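PDB 1WKR: polyporopepsin, which cleaves proteins as a fungal aspartic endopeptidase of the pepsin family, with broad specificity and milk-clotting activity. Local coordinates for residues 59-64 against 114-119; 70-75 against 86-91; 108-113 against 122-127. All coordinates share one frame; numbering follows the deposited sequence.

Interaction 1: 59-64 against 114-119; sequences VSVTYG and VGTLSP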
loop_
_atom_site.group_PDB
_atom_site.type_symbol
_atom_site.label_atom_id
_atom_site.label_comp_id
_atom_site.label_asym_id
_atom_site.label_seq_id
_atom_site.Cartn_x
_atom_site.Cartn_y
_atom_site.Cartn_z
ATOM N N VAL A 59 -14.611 17.226 -3.426
ATOM C CA VAL A 59 -13.604 16.411 -2.743
ATOM C C VAL A 59 -12.262 16.631 -3.425
ATOM O O VAL A 59 -12.191 16.874 -4.631
ATOM C CB VAL A 59 -14.021 14.886 -2.725
ATOM C CG1 VAL A 59 -14.134 14.330 -4.135
ATOM C CG2 VAL A 59 -13.051 14.068 -1.901
ATOM N N SER A 60 -11.197 16.582 -2.621
ATOM C CA SER A 60 -9.802 16.806 -3.116
ATOM C C SER A 60 -8.873 16.032 -2.179
ATOM O O SER A 60 -8.982 16.126 -1.000
ATOM C CB SER A 60 -9.512 18.383 -2.958
ATOM O OG SER A 60 -8.261 18.651 -3.370
ATOM N N VAL A 61 -7.926 15.351 -2.878
ATOM C CA VAL A 61 -6.849 14.654 -2.142
ATOM C C VAL A 61 -5.514 14.931 -2.839
ATOM O O VAL A 61 -5.404 14.769 -4.041
ATOM C CB VAL A 61 -7.093 13.114 -1.994
ATOM C CG1 VAL A 61 -5.971 12.477 -1.193
ATOM C CG2 VAL A 61 -8.507 12.865 -1.359
ATOM N N THR A 62 -4.500 15.227 -2.020
ATOM C CA THR A 62 -3.137 15.366 -2.505
ATOM C C THR A 62 -2.279 14.183 -2.026
ATOM O O THR A 62 -2.290 13.854 -0.812
ATOM C CB THR A 62 -2.516 16.697 -2.025
ATOM O OG1 THR A 62 -3.253 17.777 -2.614
ATOM C CG2 THR A 62 -1.073 16.901 -2.505
ATOM N N TYR A 63 -1.593 13.580 -2.932
ATOM C CA TYR A 63 -0.725 12.385 -2.620
ATOM C C TYR A 63 0.725 12.734 -2.839
ATOM O O TYR A 63 1.070 13.761 -3.416
ATOM C CB TYR A 63 -1.120 11.224 -3.482
ATOM C CG TYR A 63 -2.595 10.820 -3.465
ATOM C CD1 TYR A 63 -3.096 9.940 -2.535
ATOM C CD2 TYR A 63 -3.441 11.398 -4.392
ATOM C CE1 TYR A 63 -4.463 9.597 -2.545
ATOM C CE2 TYR A 63 -4.804 11.067 -4.415
ATOM C CZ TYR A 63 -5.282 10.180 -3.483
ATOM O OH TYR A 63 -6.649 9.900 -3.503
ATOM N N GLY A 64 1.617 11.850 -2.440
ATOM C CA GLY A 64 3.064 12.023 -2.717
ATOM C C GLY A 64 3.298 12.116 -4.181
ATOM O O GLY A 64 4.078 13.075 -4.604
ATOM N N VAL A 114 -10.735 13.472 6.806
ATOM C CA VAL A 114 -11.163 14.785 7.401
ATOM C C VAL A 114 -10.356 15.866 6.705
ATOM O O VAL A 114 -9.103 15.831 6.718
ATOM C CB VAL A 114 -10.926 14.760 8.924
ATOM C CG1 VAL A 114 -11.219 16.161 9.506
ATOM C CG2 VAL A 114 -11.807 13.692 9.561
ATOM N N GLY A 115 -11.015 16.812 6.114
ATOM C CA GLY A 115 -10.350 17.878 5.323
ATOM C C GLY A 115 -10.455 17.693 3.872
ATOM O O GLY A 115 -10.131 18.600 3.085
ATOM N N THR A 116 -10.881 16.516 3.377
ATOM C CA THR A 116 -10.967 16.278 1.952
ATOM C C THR A 116 -12.258 16.830 1.300
ATOM O O THR A 116 -12.255 16.975 0.088
ATOM C CB THR A 116 -10.759 14.773 1.555
ATOM O OG1 THR A 116 -11.878 13.977 2.054
ATOM C CG2 THR A 116 -9.419 14.221 2.123
ATOM N N LEU A 117 -13.286 17.011 2.104
ATOM C CA LEU A 117 -14.570 17.524 1.556
ATOM C C LEU A 117 -14.586 19.093 1.748
ATOM O O LEU A 117 -14.115 19.618 2.689
ATOM C CB LEU A 117 -15.737 16.970 2.316
ATOM C CG LEU A 117 -15.920 15.410 2.235
ATOM C CD1 LEU A 117 -17.029 14.947 3.199
ATOM C CD2 LEU A 117 -16.150 14.966 0.803
ATOM N N SER A 118 -15.299 19.675 0.770
ATOM C CA SER A 118 -15.552 21.145 0.855
ATOM C C SER A 118 -17.016 21.341 0.417
ATOM O O SER A 118 -17.386 20.839 -0.633
ATOM C CB SER A 118 -14.667 21.885 -0.080
ATOM O OG SER A 118 -14.947 23.301 -0.031
ATOM N N PRO A 119 -17.818 22.080 1.191
ATOM C CA PRO A 119 -17.395 22.958 2.315
ATOM C C PRO A 119 -17.307 22.295 3.625
ATOM O O PRO A 119 -16.864 22.891 4.642
ATOM C CB PRO A 119 -18.556 23.959 2.399
ATOM C CG PRO A 119 -19.810 23.159 1.950
ATOM C CD PRO A 119 -19.247 22.294 0.791
#

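Interaction 2: 70-75 against 86-91; sequences GTEYTD and KQSIGV. With SO4 (sulfate ion), chain D.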
loop_
_atom_site.group_PDB
_atom_site.type_symbol
_atom_site.label_atom_id
_atom_site.label_comp_id
_atom_site.label_asym_id
_atom_site.label_seq_id
_atom_site.Cartn_x
_atom_site.Cartn_y
_atom_site.Cartn_z
ATOM N N GLY A 70 -12.649 16.534 -7.375
ATOM C CA GLY A 70 -13.945 16.314 -8.065
ATOM C C GLY A 70 -15.092 16.541 -7.127
ATOM O O GLY A 70 -15.096 17.417 -6.287
ATOM N N THR A 71 -16.081 15.656 -7.290
ATOM C CA THR A 71 -17.373 15.797 -6.549
ATOM C C THR A 71 -17.618 14.455 -5.823
ATOM O O THR A 71 -17.308 13.396 -6.375
ATOM C CB THR A 71 -18.490 16.010 -7.573
ATOM O OG1 THR A 71 -18.298 17.360 -8.105
ATOM C CG2 THR A 71 -19.861 15.981 -6.995
ATOM N N GLU A 72 -18.154 14.582 -4.610
ATOM C CA GLU A 72 -18.484 13.392 -3.791
ATOM C C GLU A 72 -19.883 12.925 -4.074
ATOM O O GLU A 72 -20.846 13.776 -4.077
ATOM C CB GLU A 72 -18.268 13.703 -2.338
ATOM C CG GLU A 72 -18.193 12.496 -1.412
ATOM C CD GLU A 72 -16.886 11.728 -1.554
ATOM O OE1 GLU A 72 -15.919 12.142 -2.192
ATOM O OE2 GLU A 72 -16.792 10.592 -0.887
ATOM N N TYR A 73 -20.119 11.662 -4.214
ATOM C CA TYR A 73 -21.420 10.995 -4.410
ATOM C C TYR A 73 -21.569 9.916 -3.393
ATOM O O TYR A 73 -20.593 9.480 -2.790
ATOM C CB TYR A 73 -21.465 10.378 -5.796
ATOM C CG TYR A 73 -21.504 11.326 -6.952
ATOM C CD1 TYR A 73 -20.362 11.914 -7.429
ATOM C CD2 TYR A 73 -22.736 11.698 -7.541
ATOM C CE1 TYR A 73 -20.378 12.808 -8.511
ATOM C CE2 TYR A 73 -22.762 12.613 -8.636
ATOM C CZ TYR A 73 -21.574 13.114 -9.064
ATOM O OH TYR A 73 -21.654 14.031 -10.119
ATOM N N THR A 74 -22.787 9.355 -3.233
ATOM C CA THR A 74 -22.960 8.047 -2.646
ATOM C C THR A 74 -23.399 7.082 -3.714
ATOM O O THR A 74 -24.110 7.471 -4.692
ATOM C CB THR A 74 -23.811 8.024 -1.425
ATOM O OG1 THR A 74 -25.160 8.462 -1.805
ATOM C CG2 THR A 74 -23.353 8.918 -0.326
ATOM N N ASP A 75 -23.063 5.824 -3.592
ATOM C CA ASP A 75 -23.433 4.821 -4.568
ATOM C C ASP A 75 -23.255 3.424 -3.972
ATOM O O ASP A 75 -22.661 3.281 -2.857
ATOM C CB ASP A 75 -22.579 4.974 -5.858
ATOM C CG ASP A 75 -23.367 4.592 -7.106
ATOM O OD1 ASP A 75 -24.167 3.668 -7.076
ATOM O OD2 ASP A 75 -23.049 5.150 -8.194
ATOM N N LYS A 86 -24.722 2.861 -0.354
ATOM C CA LYS A 86 -24.496 4.152 0.082
ATOM C C LYS A 86 -23.064 4.443 0.564
ATOM O O LYS A 86 -22.863 5.221 1.478
ATOM C CB LYS A 86 -25.555 4.589 1.084
ATOM C CG LYS A 86 -27.032 4.563 0.570
ATOM C CD LYS A 86 -27.989 5.527 1.430
ATOM C CE LYS A 86 -27.347 6.933 1.312
ATOM N NZ LYS A 86 -28.529 8.059 1.801
ATOM N N GLN A 87 -22.127 3.770 -0.052
ATOM C CA GLN A 87 -20.711 4.160 0.118
ATOM C C GLN A 87 -20.461 5.554 -0.453
ATOM O O GLN A 87 -20.872 5.818 -1.585
ATOM C CB GLN A 87 -19.828 3.140 -0.608
ATOM C CG GLN A 87 -18.321 3.523 -0.545
ATOM C CD GLN A 87 -17.763 3.529 0.846
ATOM O OE1 GLN A 87 -17.962 2.529 1.584
ATOM N NE2 GLN A 87 -17.046 4.568 1.248
ATOM N N SER A 88 -19.837 6.424 0.312
ATOM C CA SER A 88 -19.451 7.747 -0.207
ATOM C C SER A 88 -18.175 7.537 -1.037
ATOM O O SER A 88 -17.173 6.980 -0.524
ATOM C CB SER A 88 -19.266 8.664 0.922
ATOM O OG SER A 88 -18.969 9.980 0.422
ATOM N N ILE A 89 -18.197 8.009 -2.268
ATOM C CA ILE A 89 -17.074 7.927 -3.222
ATOM C C ILE A 89 -16.803 9.272 -3.826
ATOM O O ILE A 89 -17.729 10.111 -4.045
ATOM C CB ILE A 89 -17.348 6.881 -4.330
ATOM C CG1 ILE A 89 -18.592 7.245 -5.191
ATOM C CG2 ILE A 89 -17.519 5.496 -3.700
ATOM C CD1 ILE A 89 -18.691 6.433 -6.407
ATOM N N GLY A 90 -15.586 9.511 -4.234
ATOM C CA GLY A 90 -15.225 10.642 -5.086
ATOM C C GLY A 90 -15.270 10.278 -6.549
ATOM O O GLY A 90 -15.057 9.147 -6.962
ATOM N N VAL A 91 -15.583 11.313 -7.351
ATOM C CA VAL A 91 -15.601 11.191 -8.811
ATOM C C VAL A 91 -14.736 12.339 -9.358
ATOM O O VAL A 91 -15.100 13.499 -9.205
ATOM C CB VAL A 91 -17.038 11.217 -9.363
ATOM C CG1 VAL A 91 -16.993 11.202 -10.889
ATOM C CG2 VAL A 91 -17.774 9.979 -8.853
HETATM S S SO4 D . -16.463 19.018 -10.530
HETATM O O1 SO4 D . -17.445 18.845 -11.856
HETATM O O2 SO4 D . -16.395 17.636 -9.954
HETATM O O3 SO4 D . -15.187 19.411 -11.010
HETATM O O4 SO4 D . -17.003 19.916 -9.588
#

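Interaction 3: 108-113 against 122-127; sequences GPVDLT and STSIPT. With SO4 (sulfate ion), chain H.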
loop_
_atom_site.group_PDB
_atom_site.type_symbol
_atom_site.label_atom_id
_atom_site.label_comp_id
_atom_site.label_asym_id
_atom_site.label_seq_id
_atom_site.Cartn_x
_atom_site.Cartn_y
_atom_site.Cartn_z
ATOM N N GLY A 108 -7.012 3.118 4.008
ATOM C CA GLY A 108 -6.369 3.798 5.133
ATOM C C GLY A 108 -7.395 4.073 6.218
ATOM O O GLY A 108 -8.615 3.846 6.065
ATOM N N PRO A 109 -6.943 4.582 7.353
ATOM C CA PRO A 109 -7.866 4.912 8.477
ATOM C C PRO A 109 -8.715 6.110 8.094
ATOM O O PRO A 109 -8.293 7.041 7.432
ATOM C CB PRO A 109 -6.920 5.246 9.636
ATOM C CG PRO A 109 -5.608 4.589 9.218
ATOM C CD PRO A 109 -5.535 4.821 7.743
ATOM N N VAL A 110 -9.971 6.091 8.606
ATOM C CA VAL A 110 -10.930 7.154 8.210
ATOM C C VAL A 110 -10.443 8.523 8.569
ATOM O O VAL A 110 -10.872 9.499 7.874
ATOM C CB VAL A 110 -12.330 6.868 8.846
ATOM C CG1 VAL A 110 -12.314 6.912 10.348
ATOM C CG2 VAL A 110 -13.407 7.774 8.224
ATOM N N ASP A 111 -9.590 8.715 9.563
ATOM C CA ASP A 111 -9.154 10.069 9.921
ATOM C C ASP A 111 -8.502 10.801 8.802
ATOM O O ASP A 111 -8.502 12.083 8.775
ATOM C CB ASP A 111 -8.303 10.072 11.214
ATOM C CG ASP A 111 -6.957 9.415 11.100
ATOM O OD1 ASP A 111 -6.571 8.859 10.076
ATOM O OD2 ASP A 111 -6.188 9.376 12.092
ATOM N N LEU A 112 -7.937 10.154 7.781
ATOM C CA LEU A 112 -7.292 10.820 6.654
ATOM C C LEU A 112 -8.299 11.562 5.793
ATOM O O LEU A 112 -7.948 12.410 5.007
ATOM C CB LEU A 112 -6.478 9.848 5.804
ATOM C CG LEU A 112 -5.302 9.167 6.520
ATOM C CD1 LEU A 112 -4.628 8.170 5.576
ATOM C CD2 LEU A 112 -4.273 10.147 7.023
ATOM N N THR A 113 -9.584 11.134 5.859
ATOM C CA THR A 113 -10.646 11.806 5.036
ATOM C C THR A 113 -11.035 13.169 5.549
ATOM O O THR A 113 -11.673 13.907 4.804
ATOM C CB THR A 113 -11.921 10.905 4.933
ATOM O OG1 THR A 113 -12.520 10.792 6.209
ATOM C CG2 THR A 113 -11.589 9.507 4.393
ATOM N N SER A 122 -14.539 19.499 8.162
ATOM C CA SER A 122 -14.311 18.686 9.308
ATOM C C SER A 122 -14.991 17.341 9.302
ATOM O O SER A 122 -14.878 16.558 10.227
ATOM C CB SER A 122 -14.793 19.394 10.691
ATOM O OG SER A 122 -16.239 19.297 10.759
ATOM N N THR A 123 -15.640 17.027 8.190
ATOM C CA THR A 123 -16.486 15.829 8.120
ATOM C C THR A 123 -15.638 14.612 7.557
ATOM O O THR A 123 -14.971 14.722 6.561
ATOM C CB THR A 123 -17.643 16.074 7.215
ATOM O OG1 THR A 123 -18.488 17.114 7.872
ATOM C CG2 THR A 123 -18.580 14.890 7.028
ATOM N N SER A 124 -15.817 13.513 8.239
ATOM C CA SER A 124 -15.132 12.259 7.820
ATOM C C SER A 124 -15.985 11.494 6.835
ATOM O O SER A 124 -17.221 11.702 6.694
ATOM C CB SER A 124 -14.929 11.395 9.020
ATOM O OG SER A 124 -16.122 10.827 9.461
ATOM N N ILE A 125 -15.355 10.564 6.103
ATOM C CA ILE A 125 -15.984 9.754 5.045
ATOM C C ILE A 125 -15.730 8.301 5.404
ATOM O O ILE A 125 -14.650 7.740 5.052
ATOM C CB ILE A 125 -15.448 10.039 3.664
ATOM C CG1 ILE A 125 -15.389 11.550 3.351
ATOM C CG2 ILE A 125 -16.299 9.320 2.636
ATOM C CD1 ILE A 125 -14.674 11.821 2.069
ATOM N N PRO A 126 -16.633 7.601 6.096
ATOM C CA PRO A 126 -16.471 6.183 6.446
ATOM C C PRO A 126 -15.950 5.384 5.249
ATOM O O PRO A 126 -16.453 5.482 4.125
ATOM C CB PRO A 126 -17.814 5.748 6.906
ATOM C CG PRO A 126 -18.436 7.003 7.522
ATOM C CD PRO A 126 -17.941 8.170 6.625
ATOM N N THR A 127 -14.948 4.527 5.505
ATOM C CA THR A 127 -14.317 3.798 4.414
ATOM C C THR A 127 -15.079 2.571 4.067
ATOM O O THR A 127 -16.032 2.165 4.787
ATOM C CB THR A 127 -12.894 3.402 4.843
ATOM O OG1 THR A 127 -12.994 2.439 5.918
ATOM C CG2 THR A 127 -12.057 4.591 5.330
HETATM S S SO4 H . -18.127 20.801 8.888
HETATM O O1 SO4 H . -17.541 19.603 8.214
HETATM O O2 SO4 H . -17.285 21.347 9.906
HETATM O O3 SO4 H . -18.692 22.010 7.836
HETATM O O4 SO4 H . -19.597 20.344 9.497
HETATM O O HOH W 1 -10.450 2.080 7.041
#

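Interaction 1: 59-64 against 114-119
Thr116 lies alongside Val59 and Val61, its side chain pointing the same way as both valines. Its hydroxyl sits between the backbone N and the carbonyl carbon (chi1 67°), which leaves CG2 beside the backbone N; this methyl lies against Val61 CG2 at 3.8 Å. The OG1 branch comes past the Val59 methyl CG2 at a looser 4.1 Å, while its hydrogen bonds run elsewhere, to Thr113 O and Asn37 ND2, and fix the rotation of the side chain. Thr116 CB also rests against Ser60 O at 3.4 Å. Val59 and Leu117 form an antiparallel non-hydrogen-bonded pair with both side chains on the same face, and the tip of Leu117 bends inward so that CD2 reaches Val59 CB at 4.1 Å. Beside this pair, Ser60 N donates to Thr116 O over 2.9 Å in the carbonyl plane, with an N-H...O angle of 146°, and Val59 CA directs a C-H to the same oxygen. Strand 57-62 leads into the flap of this pepsin-like enzyme; Val61 on the strand and Tyr63 just beyond it pack on the bound pepstatin. Between these two segments a single direct hydrogen bond, backed by small methyl contacts, implies a light edge pairing, which Ser118 extends through a backbone bond to Lys58.

Interaction 2: 70-75 against 86-91
Ser88 OG, anti to its backbone N (chi1 -177°), donates to Glu72 OE2 over 2.6 Å and meets the lone pair that faces away from the other carboxylate oxygen. The Glu72 chain leaves anti to its own N but bends at chi2 (73°), which folds the carboxylate back over the neighbouring strand; OE1 thereby lies 3.3 Å from Gly90 CA. Both carboxylate oxygens also sit close to Ile89 O, an arrangement of acceptors that could raise the acid's affinity for a proton. On the other face Tyr73 crosses Val91 obliquely, with ring atom CD1 3.5 Å from Val91 CG2, and Asp75 CB rests at 4.2 Å on Ile89 CD1. These side chains ride on the antiparallel hairpin of strands 67-79 and 82-96 in the lobe that carries the flap. Its ladder is straightest at the centre, where Tyr73 N reaches Ile89 O over 2.9 Å at 173°, nearly along the C=O axis. It loosens at the turning corner, where the bond from Gln87 N to Asp75 O is weak. At the opposite end Thr71 N and O pair with Val91, and Thr71 OG1 donates to a sulfate oxygen, O2, at 2.7 Å; Lys58 and Ser93 also hold this ion, probably from the crystallisation liquor. Farther out, the Tyr46 and Tyr73 rings meet edge-to-face, and Tyr46 OH is hydrogen-bonded to Asp75 OD2, with Thr51 OG1 at Asp75 OD1. Lys48 NZ holds Tyr73 OH, and Asn131 ND2 is hydrogen-bonded to Gln87 OE1.

Interaction 3: 108-113 against 122-127
Residues 108-113 follow directly on strand 103-106, which runs parallel to strand 25-32, ending in the catalytic Asp32, in the psi-shaped motif of the pepsin lobe. From Gly108 the chain goes on to make a 3-10 turn over 110-113 and packs against the irregular segment 122-127 that leads into helix 128-134. Thr113 carries the junction. Its OG1, held between the backbone N and the carbonyl carbon (chi1 67°), donates to Val110 O at 2.7 Å in the carbonyl plane and accepts from Ile125 N at 2.8 Å, with an N-H...O angle of 155°. Val110 O also receives Thr113 N, so two donors from one residue grip this carbonyl and close the turn. The Thr113 and Ile125 side chains cross obliquely, CB to CB at 3.8 Å. Val110 extends CG2, anti to its backbone N, to within 3.4 Å of Ile125 O, and Thr127 lays its methyl CG2 3.6 Å from Gly108 O. An alanine at Thr113 would remove the acceptor of Ile125 N, the second donor to Val110 O and the methyl CG2, and would probably loosen the turn from 122-127. A water bridges Gly108 O and Thr127 OG1, and the same hydroxyl caps the helix at Asp130 N. At the far end Ser122 N and Thr123 OG1 bind O1 of a sulfate probably from the crystallisation liquor. Donor and acceptor at once, the buried Thr113 hydroxyl is satisfied by Val110 O and Ile125 N and ties the 3-10 turn to an irregular chain segment.

Ile125 of interaction 3 lies where the three contacts converge. Its CD1 touches Thr116 OG1 at 3.5 Å and Leu117 CD2 at 3.7 Å in interaction 1, while its CG2 meets Ser88 CB at 3.5 Å in interaction 2. The centres of interactions 1 and 3 are about 10 Å apart. Gln87 NE2 bonds to Pro126 O, a polar link between interactions 2 and 3. Strands 57-62 and 67-79, which carry interactions 1 and 2, pair side by side, Val59 O lying 2.8 Å from Gly70 N. The Val61 side chain is about 7 Å from that of Asp32 and 11 Å from that of Asp212, Gly108 about 7 Å and 8 Å; interaction 2 lies away from both.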